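PDB 4CCY: carboxylesterase YbfK from Bacillus subtilis, which catalyses in vitro the hydrolysis of carboxylic esters to an alcohol and a carboxylate, as a carboxylesterase of the alpha/beta hydrolase superfamily. Local coordinates for residues 58-63 against 109-114; 180-185 against 199-204; 237-242 against 273-278; 25-30 against 193-198. All coordinates share one frame; numbering follows the deposited sequence.

Contact 1 of 4, residues 58-63 against 109-114; sequences ILLHGG and EWMKDV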
loop_
_atom_site.group_PDB
_atom_site.type_symbol
_atom_site.label_atom_id
_atom_site.label_comp_id
_atom_site.label_asym_id
_atom_site.label_seq_id
_atom_site.Cartn_x
_atom_site.Cartn_y
_atom_site.Cartn_z
ATOM N N ILE A 58 -3.050 -10.299 -2.906
ATOM C CA ILE A 58 -3.238 -8.936 -3.397
ATOM C C ILE A 58 -2.213 -8.039 -2.725
ATOM O O ILE A 58 -2.069 -8.084 -1.495
ATOM C CB ILE A 58 -4.650 -8.386 -3.029
ATOM C CG1 ILE A 58 -5.780 -9.291 -3.558
ATOM C CG2 ILE A 58 -4.819 -6.929 -3.475
ATOM C CD1 ILE A 58 -5.904 -9.373 -5.064
ATOM N N LEU A 59 -1.513 -7.226 -3.517
ATOM C CA LEU A 59 -0.535 -6.285 -2.963
ATOM C C LEU A 59 -0.979 -4.844 -3.139
ATOM O O LEU A 59 -1.332 -4.439 -4.252
ATOM C CB LEU A 59 0.856 -6.487 -3.594
ATOM C CG LEU A 59 1.499 -7.870 -3.370
ATOM C CD1 LEU A 59 2.853 -7.993 -4.064
ATOM C CD2 LEU A 59 1.627 -8.182 -1.879
ATOM N N LEU A 60 -0.944 -4.065 -2.054
ATOM C CA LEU A 60 -1.335 -2.653 -2.125
ATOM C C LEU A 60 -0.199 -1.723 -1.674
ATOM O O LEU A 60 0.235 -1.763 -0.514
ATOM C CB LEU A 60 -2.642 -2.402 -1.359
ATOM C CG LEU A 60 -3.869 -3.103 -1.946
ATOM C CD1 LEU A 60 -5.001 -3.203 -0.924
ATOM C CD2 LEU A 60 -4.352 -2.443 -3.243
ATOM N N HIS A 61 0.283 -0.913 -2.621
ATOM C CA HIS A 61 1.436 -0.013 -2.427
ATOM C C HIS A 61 1.127 1.174 -1.538
ATOM O O HIS A 61 -0.031 1.482 -1.252
ATOM C CB HIS A 61 1.910 0.488 -3.793
ATOM C CG HIS A 61 0.852 1.267 -4.523
ATOM N ND1 HIS A 61 0.613 2.566 -4.270
ATOM C CD2 HIS A 61 -0.100 0.870 -5.460
ATOM C CE1 HIS A 61 -0.418 2.993 -5.022
ATOM N NE2 HIS A 61 -0.853 1.960 -5.753
ATOM N N GLY A 62 2.168 1.873 -1.101
ATOM C CA GLY A 62 1.977 3.104 -0.361
ATOM C C GLY A 62 1.689 4.242 -1.319
ATOM O O GLY A 62 1.947 4.142 -2.526
ATOM N N GLY A 63 1.150 5.329 -0.779
ATOM C CA GLY A 63 0.834 6.516 -1.557
ATOM C C GLY A 63 2.013 7.029 -2.355
ATOM O O GLY A 63 3.132 7.119 -1.840
ATOM N N GLU A 109 -15.784 -1.233 -1.749
ATOM C CA GLU A 109 -16.497 -1.590 -2.986
ATOM C C GLU A 109 -15.552 -1.691 -4.186
ATOM O O GLU A 109 -15.665 -2.624 -4.987
ATOM C CB GLU A 109 -17.685 -0.649 -3.269
ATOM C CG GLU A 109 -18.865 -0.829 -2.309
ATOM C CD GLU A 109 -19.448 -2.241 -2.344
ATOM O OE1 GLU A 109 -19.781 -2.727 -3.443
ATOM O OE2 GLU A 109 -19.583 -2.882 -1.273
ATOM N N TRP A 110 -14.616 -0.746 -4.290
ATOM C CA TRP A 110 -13.559 -0.793 -5.303
ATOM C C TRP A 110 -12.823 -2.121 -5.258
ATOM O O TRP A 110 -12.658 -2.767 -6.282
ATOM C CB TRP A 110 -12.567 0.365 -5.115
ATOM C CG TRP A 110 -11.304 0.222 -5.945
ATOM C CD1 TRP A 110 -11.205 0.127 -7.329
ATOM C CD2 TRP A 110 -9.923 0.133 -5.461
ATOM N NE1 TRP A 110 -9.895 0.008 -7.726
ATOM C CE2 TRP A 110 -9.076 -0.012 -6.654
ATOM C CE3 TRP A 110 -9.322 0.164 -4.209
ATOM C CZ2 TRP A 110 -7.685 -0.109 -6.568
ATOM C CZ3 TRP A 110 -7.922 0.042 -4.136
ATOM C CH2 TRP A 110 -7.127 -0.090 -5.288
ATOM N N MET A 111 -12.399 -2.538 -4.062
ATOM C CA MET A 111 -11.645 -3.785 -3.906
ATOM C C MET A 111 -12.469 -5.033 -4.206
ATOM O O MET A 111 -11.927 -5.996 -4.753
ATOM C CB MET A 111 -10.981 -3.880 -2.524
ATOM C CG MET A 111 -9.986 -5.040 -2.341
ATOM S SD MET A 111 -8.643 -5.230 -3.569
ATOM C CE MET A 111 -8.052 -3.541 -3.753
ATOM N N LYS A 112 -13.758 -5.027 -3.842
ATOM C CA LYS A 112 -14.664 -6.121 -4.222
ATOM C C LYS A 112 -14.740 -6.281 -5.740
ATOM O O LYS A 112 -14.686 -7.402 -6.237
ATOM C CB LYS A 112 -16.075 -5.934 -3.647
ATOM C CG LYS A 112 -16.209 -6.262 -2.172
ATOM C CD LYS A 112 -17.678 -6.247 -1.764
ATOM C CE LYS A 112 -17.817 -5.966 -0.279
ATOM N NZ LYS A 112 -19.255 -5.914 0.097
ATOM N N ASP A 113 -14.841 -5.165 -6.464
ATOM C CA ASP A 113 -14.834 -5.182 -7.938
ATOM C C ASP A 113 -13.523 -5.758 -8.484
ATOM O O ASP A 113 -13.525 -6.514 -9.452
ATOM C CB ASP A 113 -15.001 -3.769 -8.516
ATOM C CG ASP A 113 -16.403 -3.209 -8.372
ATOM O OD1 ASP A 113 -17.313 -3.900 -7.865
ATOM O OD2 ASP A 113 -16.592 -2.035 -8.781
ATOM N N VAL A 114 -12.399 -5.361 -7.883
ATOM C CA VAL A 114 -11.094 -5.906 -8.282
ATOM C C VAL A 114 -11.100 -7.429 -8.097
ATOM O O VAL A 114 -10.823 -8.164 -9.032
ATOM C CB VAL A 114 -9.909 -5.241 -7.539
ATOM C CG1 VAL A 114 -8.606 -5.963 -7.836
ATOM C CG2 VAL A 114 -9.782 -3.769 -7.921
#
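L60 and M111 meet tip to tip where strand 56-60 of the central sheet lies against helix 104-118. The closest pair is L60 CD2 and M111 CE, 3.9 Å apart. M111 gets there by leaving its backbone with CG anti to N (chi1 -171°) and then bending at both later torsions, which lays CE on one face of the W110 ring, where V114 CG2 also rests, both of them toward the rim. W110 brings its ring corner in as well, CH2 standing 4.2 Å from L60 CD2. Two residues before L60 the fit is thinner: I58 CG2 slides past M111 SD at 4.2 Å. F138 of helix 130-141 packs on M111 from outside this pair. The far side of the helix is different, turned toward solvent and charged. There K112 NZ makes a weak salt bridge to E109 OE2 at 3.3 Å, while E109 and D113 both pair with R40. Between the two sides W110 sends NE1 to T44 OG1, so its one polar atom is satisfied. Between residues 58-63 and 109-114 no hydrogen bond forms, and the crossover helix, which links strands 82-86 and 123-128, meets the strand here through apolar side chains alone.

Contact 2 of 4, residues 180-185 against 199-204; sequences SYIKWI and QIVAGV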
loop_
_atom_site.group_PDB
_atom_site.type_symbol
_atom_site.label_atom_id
_atom_site.label_comp_id
_atom_site.label_asym_id
_atom_site.label_seq_id
_atom_site.Cartn_x
_atom_site.Cartn_y
_atom_site.Cartn_z
ATOM N N SER A 180 11.385 16.955 -0.846
ATOM C CA SER A 180 11.250 17.234 0.579
ATOM C C SER A 180 10.510 16.083 1.279
ATOM O O SER A 180 10.936 15.616 2.328
ATOM C CB SER A 180 10.536 18.575 0.788
ATOM O OG SER A 180 10.192 18.777 2.149
ATOM N N TYR A 181 9.424 15.617 0.673
ATOM C CA TYR A 181 8.666 14.483 1.205
ATOM C C TYR A 181 9.527 13.234 1.299
ATOM O O TYR A 181 9.535 12.546 2.316
ATOM C CB TYR A 181 7.485 14.190 0.297
ATOM C CG TYR A 181 6.572 13.076 0.763
ATOM C CD1 TYR A 181 5.712 13.270 1.831
ATOM C CD2 TYR A 181 6.541 11.837 0.109
ATOM C CE1 TYR A 181 4.856 12.263 2.255
ATOM C CE2 TYR A 181 5.677 10.826 0.525
ATOM C CZ TYR A 181 4.828 11.055 1.601
ATOM O OH TYR A 181 3.946 10.092 2.052
ATOM N N ILE A 182 10.243 12.955 0.213
ATOM C CA ILE A 182 11.061 11.749 0.093
ATOM C C ILE A 182 12.178 11.759 1.141
ATOM O O ILE A 182 12.400 10.757 1.819
ATOM C CB ILE A 182 11.631 11.588 -1.341
ATOM C CG1 ILE A 182 10.522 11.142 -2.307
ATOM C CG2 ILE A 182 12.806 10.601 -1.367
ATOM C CD1 ILE A 182 10.893 11.231 -3.777
ATOM N N LYS A 183 12.848 12.901 1.277
ATOM C CA LYS A 183 13.968 13.053 2.195
ATOM C C LYS A 183 13.519 12.778 3.633
ATOM O O LYS A 183 14.231 12.159 4.423
ATOM C CB LYS A 183 14.525 14.470 2.064
ATOM C CG LYS A 183 15.809 14.756 2.810
ATOM C CD LYS A 183 16.119 16.251 2.759
ATOM C CE LYS A 183 16.617 16.683 1.379
ATOM N NZ LYS A 183 16.697 18.166 1.198
ATOM N N TRP A 184 12.312 13.226 3.937
ATOM C CA TRP A 184 11.727 13.112 5.254
ATOM C C TRP A 184 11.255 11.712 5.538
ATOM O O TRP A 184 11.531 11.172 6.600
ATOM C CB TRP A 184 10.574 14.105 5.344
ATOM C CG TRP A 184 9.618 13.879 6.479
ATOM C CD1 TRP A 184 9.844 14.081 7.842
ATOM C CD2 TRP A 184 8.222 13.425 6.377
ATOM N NE1 TRP A 184 8.720 13.768 8.570
ATOM C CE2 TRP A 184 7.708 13.377 7.751
ATOM C CE3 TRP A 184 7.374 13.061 5.315
ATOM C CZ2 TRP A 184 6.402 12.985 8.030
ATOM C CZ3 TRP A 184 6.067 12.681 5.615
ATOM C CH2 TRP A 184 5.596 12.630 6.937
ATOM N N ILE A 185 10.544 11.116 4.584
ATOM C CA ILE A 185 9.946 9.794 4.775
ATOM C C ILE A 185 10.986 8.656 4.792
ATOM O O ILE A 185 10.845 7.693 5.547
ATOM C CB ILE A 185 8.807 9.534 3.751
ATOM C CG1 ILE A 185 7.815 8.504 4.283
ATOM C CG2 ILE A 185 9.347 9.122 2.386
ATOM C CD1 ILE A 185 6.900 9.053 5.350
ATOM N N GLN A 199 10.545 8.385 -10.403
ATOM C CA GLN A 199 9.143 8.127 -10.693
ATOM C C GLN A 199 8.216 8.903 -9.763
ATOM O O GLN A 199 7.271 9.547 -10.217
ATOM C CB GLN A 199 8.833 6.629 -10.620
ATOM C CG GLN A 199 7.373 6.323 -10.911
ATOM C CD GLN A 199 6.985 4.878 -10.681
ATOM O OE1 GLN A 199 7.799 3.975 -10.822
ATOM N NE2 GLN A 199 5.725 4.652 -10.351
ATOM N N ILE A 200 8.497 8.838 -8.466
ATOM C CA ILE A 200 7.706 9.539 -7.462
ATOM C C ILE A 200 7.724 11.060 -7.684
ATOM O O ILE A 200 6.678 11.715 -7.589
ATOM C CB ILE A 200 8.169 9.171 -6.030
ATOM C CG1 ILE A 200 7.899 7.689 -5.766
ATOM C CG2 ILE A 200 7.480 10.048 -4.989
ATOM C CD1 ILE A 200 8.584 7.169 -4.527
ATOM N N VAL A 201 8.904 11.608 -7.984
ATOM C CA VAL A 201 9.053 13.035 -8.299
ATOM C C VAL A 201 8.220 13.402 -9.523
ATOM O O VAL A 201 7.460 14.363 -9.487
ATOM C CB VAL A 201 10.537 13.440 -8.475
ATOM C CG1 VAL A 201 10.677 14.861 -9.025
ATOM C CG2 VAL A 201 11.269 13.329 -7.150
ATOM N N ALA A 202 8.330 12.598 -10.579
ATOM C CA ALA A 202 7.591 12.826 -11.828
ATOM C C ALA A 202 6.084 12.652 -11.625
ATOM O O ALA A 202 5.279 13.306 -12.289
ATOM C CB ALA A 202 8.104 11.907 -12.936
ATOM N N GLY A 203 5.713 11.768 -10.702
ATOM C CA GLY A 203 4.318 11.573 -10.322
ATOM C C GLY A 203 3.721 12.846 -9.758
ATOM O O GLY A 203 2.634 13.258 -10.156
ATOM N N VAL A 204 4.452 13.463 -8.835
ATOM C CA VAL A 204 4.050 14.706 -8.205
ATOM C C VAL A 204 4.055 15.878 -9.210
ATOM O O VAL A 204 3.176 16.737 -9.171
ATOM C CB VAL A 204 4.929 15.008 -6.960
ATOM C CG1 VAL A 204 4.483 16.292 -6.280
ATOM C CG2 VAL A 204 4.882 13.846 -5.967
#
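The turn of helix 194-205 that presents I200 and V201 to I182 is closed by a backbone hydrogen bond from G203 N to Q199 O, at 2.8 Å the shortest polar bond in either segment. No hydrogen bond joins residues 180-185 to 199-204. Instead a single methyl does the touching: I182 CD1 lies 3.8 Å from I200 CG2 and 4.0 Å from V201 CG2, in the gap between two consecutive side chains. I182 can reach that far because its long branch is almost fully extended, CG1 anti to the carbonyl carbon (chi1 -74°) and CD1 trans beyond it (chi2 168°). I200 offers its short branch, and its CB also comes within 4.1 Å of the same methyl. The two isoleucines meet at a slant, whereas V201 stands roughly at right angles to I182. At the backbone end of I182, the carbonyl O accepts a hydrogen bond from T186 OG1; T186 is one of the residues seen at a sodium site. I185, on helix 175-186, touches M246 and H273. The same helix continues this interface upstream, where A175 and E179 touch V201 and A178 touches V204. On the other flank of helix 194-205, Q199 packs on F17, A20 and Y21 of helix 12-24, and its amide bonds to S24 and S66.

Contact 3 of 4, residues 237-242 against 273-278; sequences LLMFGE and HLLSLE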
loop_
_atom_site.group_PDB
_atom_site.type_symbol
_atom_site.label_atom_id
_atom_site.label_comp_id
_atom_site.label_asym_id
_atom_site.label_seq_id
_atom_site.Cartn_x
_atom_site.Cartn_y
_atom_site.Cartn_z
ATOM N N LEU A 237 -1.085 -9.494 10.491
ATOM C CA LEU A 237 0.300 -9.180 10.828
ATOM C C LEU A 237 0.522 -7.676 10.647
ATOM O O LEU A 237 0.313 -7.141 9.549
ATOM C CB LEU A 237 1.275 -9.963 9.940
ATOM C CG LEU A 237 2.734 -9.492 9.977
ATOM C CD1 LEU A 237 3.400 -9.735 11.338
ATOM C CD2 LEU A 237 3.532 -10.141 8.864
ATOM N N LEU A 238 0.934 -7.010 11.724
ATOM C CA LEU A 238 1.161 -5.566 11.738
ATOM C C LEU A 238 2.632 -5.231 12.001
ATOM O O LEU A 238 3.196 -5.627 13.036
ATOM C CB LEU A 238 0.291 -4.897 12.814
ATOM C CG LEU A 238 0.369 -3.362 12.907
ATOM C CD1 LEU A 238 0.020 -2.690 11.583
ATOM C CD2 LEU A 238 -0.514 -2.831 14.023
ATOM N N MET A 239 3.242 -4.491 11.077
ATOM C CA MET A 239 4.662 -4.180 11.167
ATOM C C MET A 239 4.917 -2.679 11.097
ATOM O O MET A 239 4.427 -1.998 10.208
ATOM C CB MET A 239 5.456 -4.908 10.065
ATOM C CG MET A 239 5.279 -6.428 10.084
ATOM S SD MET A 239 6.247 -7.266 8.815
ATOM C CE MET A 239 7.886 -7.170 9.508
ATOM N N PHE A 240 5.687 -2.175 12.047
ATOM C CA PHE A 240 6.165 -0.796 12.003
ATOM C C PHE A 240 7.683 -0.798 11.996
ATOM O O PHE A 240 8.318 -1.765 12.447
ATOM C CB PHE A 240 5.723 -0.028 13.244
ATOM C CG PHE A 240 4.241 0.026 13.454
ATOM C CD1 PHE A 240 3.454 0.956 12.769
ATOM C CD2 PHE A 240 3.629 -0.819 14.375
ATOM C CE1 PHE A 240 2.080 1.014 12.998
ATOM C CE2 PHE A 240 2.264 -0.759 14.604
ATOM C CZ PHE A 240 1.488 0.151 13.910
ATOM N N GLY A 241 8.265 0.295 11.509
ATOM C CA GLY A 241 9.706 0.517 11.588
ATOM C C GLY A 241 10.014 1.389 12.797
ATOM O O GLY A 241 9.285 2.343 13.082
ATOM N N GLU A 242 11.099 1.077 13.510
ATOM C CA GLU A 242 11.439 1.845 14.720
ATOM C C GLU A 242 11.646 3.344 14.484
ATOM O O GLU A 242 11.498 4.138 15.413
ATOM C CB GLU A 242 12.641 1.235 15.466
ATOM C CG GLU A 242 13.943 1.230 14.684
ATOM C CD GLU A 242 15.166 1.096 15.575
ATOM O OE1 GLU A 242 15.096 1.419 16.785
ATOM O OE2 GLU A 242 16.216 0.674 15.052
ATOM N N HIS A 273 9.584 4.271 7.896
ATOM C CA HIS A 273 8.296 4.060 7.238
ATOM C C HIS A 273 8.338 3.041 6.131
ATOM O O HIS A 273 7.429 2.206 6.011
ATOM C CB HIS A 273 7.802 5.392 6.666
ATOM C CG HIS A 273 6.372 5.357 6.169
ATOM N ND1 HIS A 273 5.325 5.166 6.994
ATOM C CD2 HIS A 273 5.839 5.504 4.879
ATOM C CE1 HIS A 273 4.175 5.183 6.278
ATOM N NE2 HIS A 273 4.489 5.388 4.987
ATOM N N LEU A 274 9.390 3.100 5.308
ATOM C CA LEU A 274 9.455 2.318 4.072
ATOM C C LEU A 274 10.021 0.915 4.302
ATOM O O LEU A 274 10.978 0.489 3.653
ATOM C CB LEU A 274 10.255 3.082 3.013
ATOM C CG LEU A 274 9.681 4.439 2.592
ATOM C CD1 LEU A 274 10.569 5.059 1.531
ATOM C CD2 LEU A 274 8.233 4.341 2.103
ATOM N N LEU A 275 9.372 0.193 5.211
ATOM C CA LEU A 275 9.901 -1.043 5.776
ATOM C C LEU A 275 10.128 -2.159 4.752
ATOM O O LEU A 275 11.125 -2.887 4.844
ATOM C CB LEU A 275 8.999 -1.513 6.929
ATOM C CG LEU A 275 9.299 -2.759 7.773
ATOM C CD1 LEU A 275 10.780 -2.895 8.132
ATOM C CD2 LEU A 275 8.435 -2.734 9.039
ATOM N N SER A 276 9.228 -2.302 3.786
ATOM C CA SER A 276 9.387 -3.359 2.788
ATOM C C SER A 276 10.555 -3.070 1.836
ATOM O O SER A 276 11.115 -3.998 1.236
ATOM C CB SER A 276 8.095 -3.577 2.006
ATOM O OG SER A 276 7.708 -2.380 1.356
ATOM N N LEU A 277 10.913 -1.790 1.700
ATOM C CA LEU A 277 12.030 -1.380 0.848
ATOM C C LEU A 277 13.368 -1.370 1.591
ATOM O O LEU A 277 14.405 -1.704 1.008
ATOM C CB LEU A 277 11.773 -0.005 0.216
ATOM C CG LEU A 277 10.760 0.091 -0.938
ATOM C CD1 LEU A 277 10.302 1.530 -1.111
ATOM C CD2 LEU A 277 11.312 -0.472 -2.249
ATOM N N GLU A 278 13.330 -0.981 2.862
ATOM C CA GLU A 278 14.524 -0.874 3.715
ATOM C C GLU A 278 15.059 -2.193 4.255
ATOM O O GLU A 278 16.269 -2.369 4.382
ATOM C CB GLU A 278 14.199 -0.010 4.918
ATOM C CG GLU A 278 14.745 1.389 4.825
ATOM C CD GLU A 278 14.565 2.159 6.114
ATOM O OE1 GLU A 278 13.416 2.535 6.408
ATOM O OE2 GLU A 278 15.572 2.369 6.824
#
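L275 sets one methyl over the face of the peptide that joins F240 to G241, near the C-terminal end of strand 236-241. Its CG is anti to the backbone N (chi1 -178°), which sends the side chain straight at the strand, and the second torsion turns CD2 to the front. CD2 sits 3.5 Å from F240 O and 3.9 Å from G241 N, over the plane of the amide rather than at its rim. The same methyl is 3.8 Å from M239 CB. M239 sets its CG anti to the carbonyl carbon (chi1 -57°) and carries the chain straight on to SD before bending at the last torsion, so CB is its nearest atom to L275; the M239 side chain also touches Y282 of helix 280-290. F240 does the reverse, its ring leaving on the other side of the strand to pack on A252 and F253 of helix 249-259. G241 is the residue nearest H273 in backbone terms, their CA atoms 5.8 Å apart. H273 is a charge-relay residue by similarity; its side chain points away from the strand, with ND1 bonded to E244 and NE2 to S129. After it the chain folds through an inverse gamma turn at L274, the N-cap of helix 275-278, where E278 N bonds to L274 O at 2.9 Å. The contact itself is wholly nonpolar on the helix side: a leucine methyl covers the F240-G241 peptide without bonding to it, so this contact is one of shape, while the polar bonds around H273 go elsewhere, its O to S153.

Contact 4 of 4, residues 25-30 against 193-198; sequences LSLWPI and HPLLQR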
loop_
_atom_site.group_PDB
_atom_site.type_symbol
_atom_site.label_atom_id
_atom_site.label_comp_id
_atom_site.label_asym_id
_atom_site.label_seq_id
_atom_site.Cartn_x
_atom_site.Cartn_y
_atom_site.Cartn_z
ATOM N N LEU A 25 9.994 -0.346 -13.643
ATOM C CA LEU A 25 9.586 -1.735 -13.800
ATOM C C LEU A 25 10.671 -2.666 -14.363
ATOM O O LEU A 25 10.528 -3.888 -14.316
ATOM C CB LEU A 25 8.263 -1.830 -14.581
ATOM C CG LEU A 25 6.979 -1.428 -13.812
ATOM C CD1 LEU A 25 5.754 -1.383 -14.721
ATOM C CD2 LEU A 25 6.728 -2.379 -12.648
ATOM N N SER A 26 11.764 -2.097 -14.871
ATOM C CA SER A 26 12.942 -2.887 -15.218
ATOM C C SER A 26 13.529 -3.585 -13.979
ATOM O O SER A 26 14.286 -4.540 -14.107
ATOM C CB SER A 26 14.008 -2.015 -15.882
ATOM O OG SER A 26 14.496 -1.045 -14.966
ATOM N N LEU A 27 13.172 -3.109 -12.790
ATOM C CA LEU A 27 13.638 -3.718 -11.547
ATOM C C LEU A 27 12.860 -4.985 -11.193
ATOM O O LEU A 27 13.258 -5.713 -10.297
ATOM C CB LEU A 27 13.591 -2.717 -10.383
ATOM C CG LEU A 27 14.450 -1.444 -10.511
ATOM C CD1 LEU A 27 14.174 -0.474 -9.365
ATOM C CD2 LEU A 27 15.947 -1.745 -10.631
ATOM N N TRP A 28 11.753 -5.239 -11.889
ATOM C CA TRP A 28 10.955 -6.439 -11.645
ATOM C C TRP A 28 11.796 -7.656 -11.956
ATOM O O TRP A 28 12.221 -7.831 -13.088
ATOM C CB TRP A 28 9.695 -6.406 -12.495
ATOM C CG TRP A 28 8.470 -6.971 -11.823
ATOM C CD1 TRP A 28 7.875 -8.216 -12.043
ATOM C CD2 TRP A 28 7.635 -6.323 -10.802
ATOM N NE1 TRP A 28 6.771 -8.379 -11.250
ATOM C CE2 TRP A 28 6.564 -7.280 -10.482
ATOM C CE3 TRP A 28 7.665 -5.096 -10.143
ATOM C CZ2 TRP A 28 5.573 -6.994 -9.547
ATOM C CZ3 TRP A 28 6.666 -4.818 -9.205
ATOM C CH2 TRP A 28 5.649 -5.751 -8.905
ATOM N N PRO A 29 12.072 -8.497 -10.946
ATOM C CA PRO A 29 13.042 -9.580 -11.052
ATOM C C PRO A 29 12.500 -10.856 -11.721
ATOM O O PRO A 29 13.265 -11.792 -11.966
ATOM C CB PRO A 29 13.364 -9.873 -9.588
ATOM C CG PRO A 29 12.053 -9.660 -8.903
ATOM C CD PRO A 29 11.454 -8.458 -9.604
ATOM N N ILE A 30 11.196 -10.900 -11.984
ATOM C CA ILE A 30 10.559 -12.078 -12.578
ATOM C C ILE A 30 9.600 -11.661 -13.696
ATOM O O ILE A 30 9.312 -10.476 -13.862
ATOM C CB ILE A 30 9.818 -12.934 -11.515
ATOM C CG1 ILE A 30 8.653 -12.142 -10.897
ATOM C CG2 ILE A 30 10.801 -13.456 -10.455
ATOM C CD1 ILE A 30 7.896 -12.867 -9.800
ATOM N N HIS A 193 16.023 3.559 -4.502
ATOM C CA HIS A 193 16.667 3.319 -5.785
ATOM C C HIS A 193 16.424 4.545 -6.649
ATOM O O HIS A 193 15.350 5.118 -6.611
ATOM C CB HIS A 193 16.109 2.077 -6.457
ATOM C CG HIS A 193 16.871 1.669 -7.694
ATOM N ND1 HIS A 193 16.812 2.365 -8.852
ATOM C CD2 HIS A 193 17.740 0.604 -7.921
ATOM C CE1 HIS A 193 17.602 1.778 -9.765
ATOM N NE2 HIS A 193 18.168 0.700 -9.198
ATOM N N PRO A 194 17.432 4.980 -7.425
ATOM C CA PRO A 194 17.239 6.168 -8.278
ATOM C C PRO A 194 15.999 6.134 -9.202
ATOM O O PRO A 194 15.403 7.182 -9.474
ATOM C CB PRO A 194 18.525 6.213 -9.096
ATOM C CG PRO A 194 19.539 5.597 -8.202
ATOM C CD PRO A 194 18.838 4.543 -7.397
ATOM N N LEU A 195 15.624 4.950 -9.684
ATOM C CA LEU A 195 14.460 4.832 -10.557
ATOM C C LEU A 195 13.184 5.192 -9.815
ATOM O O LEU A 195 12.348 5.925 -10.347
ATOM C CB LEU A 195 14.370 3.443 -11.191
ATOM C CG LEU A 195 15.466 3.122 -12.222
ATOM C CD1 LEU A 195 15.332 1.695 -12.731
ATOM C CD2 LEU A 195 15.463 4.116 -13.379
ATOM N N LEU A 196 13.049 4.714 -8.577
ATOM C CA LEU A 196 11.877 5.035 -7.761
ATOM C C LEU A 196 11.827 6.500 -7.343
ATOM O O LEU A 196 10.759 7.108 -7.365
ATOM C CB LEU A 196 11.755 4.126 -6.531
ATOM C CG LEU A 196 10.631 3.087 -6.563
ATOM C CD1 LEU A 196 10.528 2.369 -5.222
ATOM C CD2 LEU A 196 9.287 3.720 -6.927
ATOM N N GLN A 197 12.981 7.050 -6.972
ATOM C CA GLN A 197 13.126 8.476 -6.682
ATOM C C GLN A 197 12.555 9.289 -7.837
ATOM O O GLN A 197 11.711 10.173 -7.639
ATOM C CB GLN A 197 14.609 8.823 -6.493
ATOM C CG GLN A 197 14.896 10.291 -6.177
ATOM C CD GLN A 197 14.701 10.635 -4.710
ATOM O OE1 GLN A 197 14.780 9.761 -3.843
ATOM N NE2 GLN A 197 14.445 11.916 -4.424
ATOM N N ARG A 198 12.987 8.950 -9.047
ATOM C CA ARG A 198 12.598 9.684 -10.238
ATOM C C ARG A 198 11.091 9.598 -10.508
ATOM O O ARG A 198 10.446 10.614 -10.788
ATOM C CB ARG A 198 13.404 9.187 -11.444
ATOM C CG ARG A 198 12.889 9.694 -12.774
ATOM C CD ARG A 198 13.416 11.091 -13.045
ATOM N NE ARG A 198 12.579 11.815 -14.001
ATOM C CZ ARG A 198 11.658 12.710 -13.655
ATOM N NH1 ARG A 198 11.446 12.986 -12.371
ATOM N NH2 ARG A 198 10.951 13.332 -14.593
#
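L27, in the loop after helix 12-24, covers one face of the H193 imidazole, a CH-pi contact that joins this loop to the N-cap of helix 194-205 at the surface. Its CD1 stands 3.8 Å from the ring centroid and only 9° off the normal. The other methyl shares that ring, with L27 CD2 3.6 Å from H193 NE2. L195 adds the second part of the first shell: its CD1 packs 3.9 Å from L27 CG and also reaches S26 OG at 3.6 Å. That hydroxyl has its own partner, hydrogen bonding to the Q23 carbonyl. H193 CG is anti to the backbone N (chi1 -172°), which folds the ring back over the start of the helix, where P194 CD covers the opposite face. An alanine at H193 is likely to leave L195 N without its side-chain cap and the L27 methyls without the flat surface they rest on. Y71 of helix 71-80 also touches the histidine, while Q23 and S24 of helix 12-24 touch L195. The cap itself is a straight bond in the ring plane: L195 N gives its hydrogen to H193 ND1 at 3.0 Å, with an angle of 168°.

Contacts 1, 2 and 3 are buried, and contact 4 lies at the surface. Contacts 1 and 3 each pack a helical segment on the same mixed sheet, at strands 56-60 and 236-241, whereas contacts 2 and 4 share helix 194-205, where I182 CG2 packs 3.3 Å from Q197 OE1. Helices 175-186 and 194-205 lie between strands 146-152 and 236-241, consistent with the cap of alpha/beta hydrolases; contact 4 ties the second of them to the loop after helix 12-24. Contacts 2 and 3 meet where I185 CG1 packs on H273 CD2. Chemically, contact 2 is purely aliphatic, contact 1 adds an indole and a thioether, contact 3 sets a methyl on backbone, and only contact 4 brings in an imidazole and a hydroxyl.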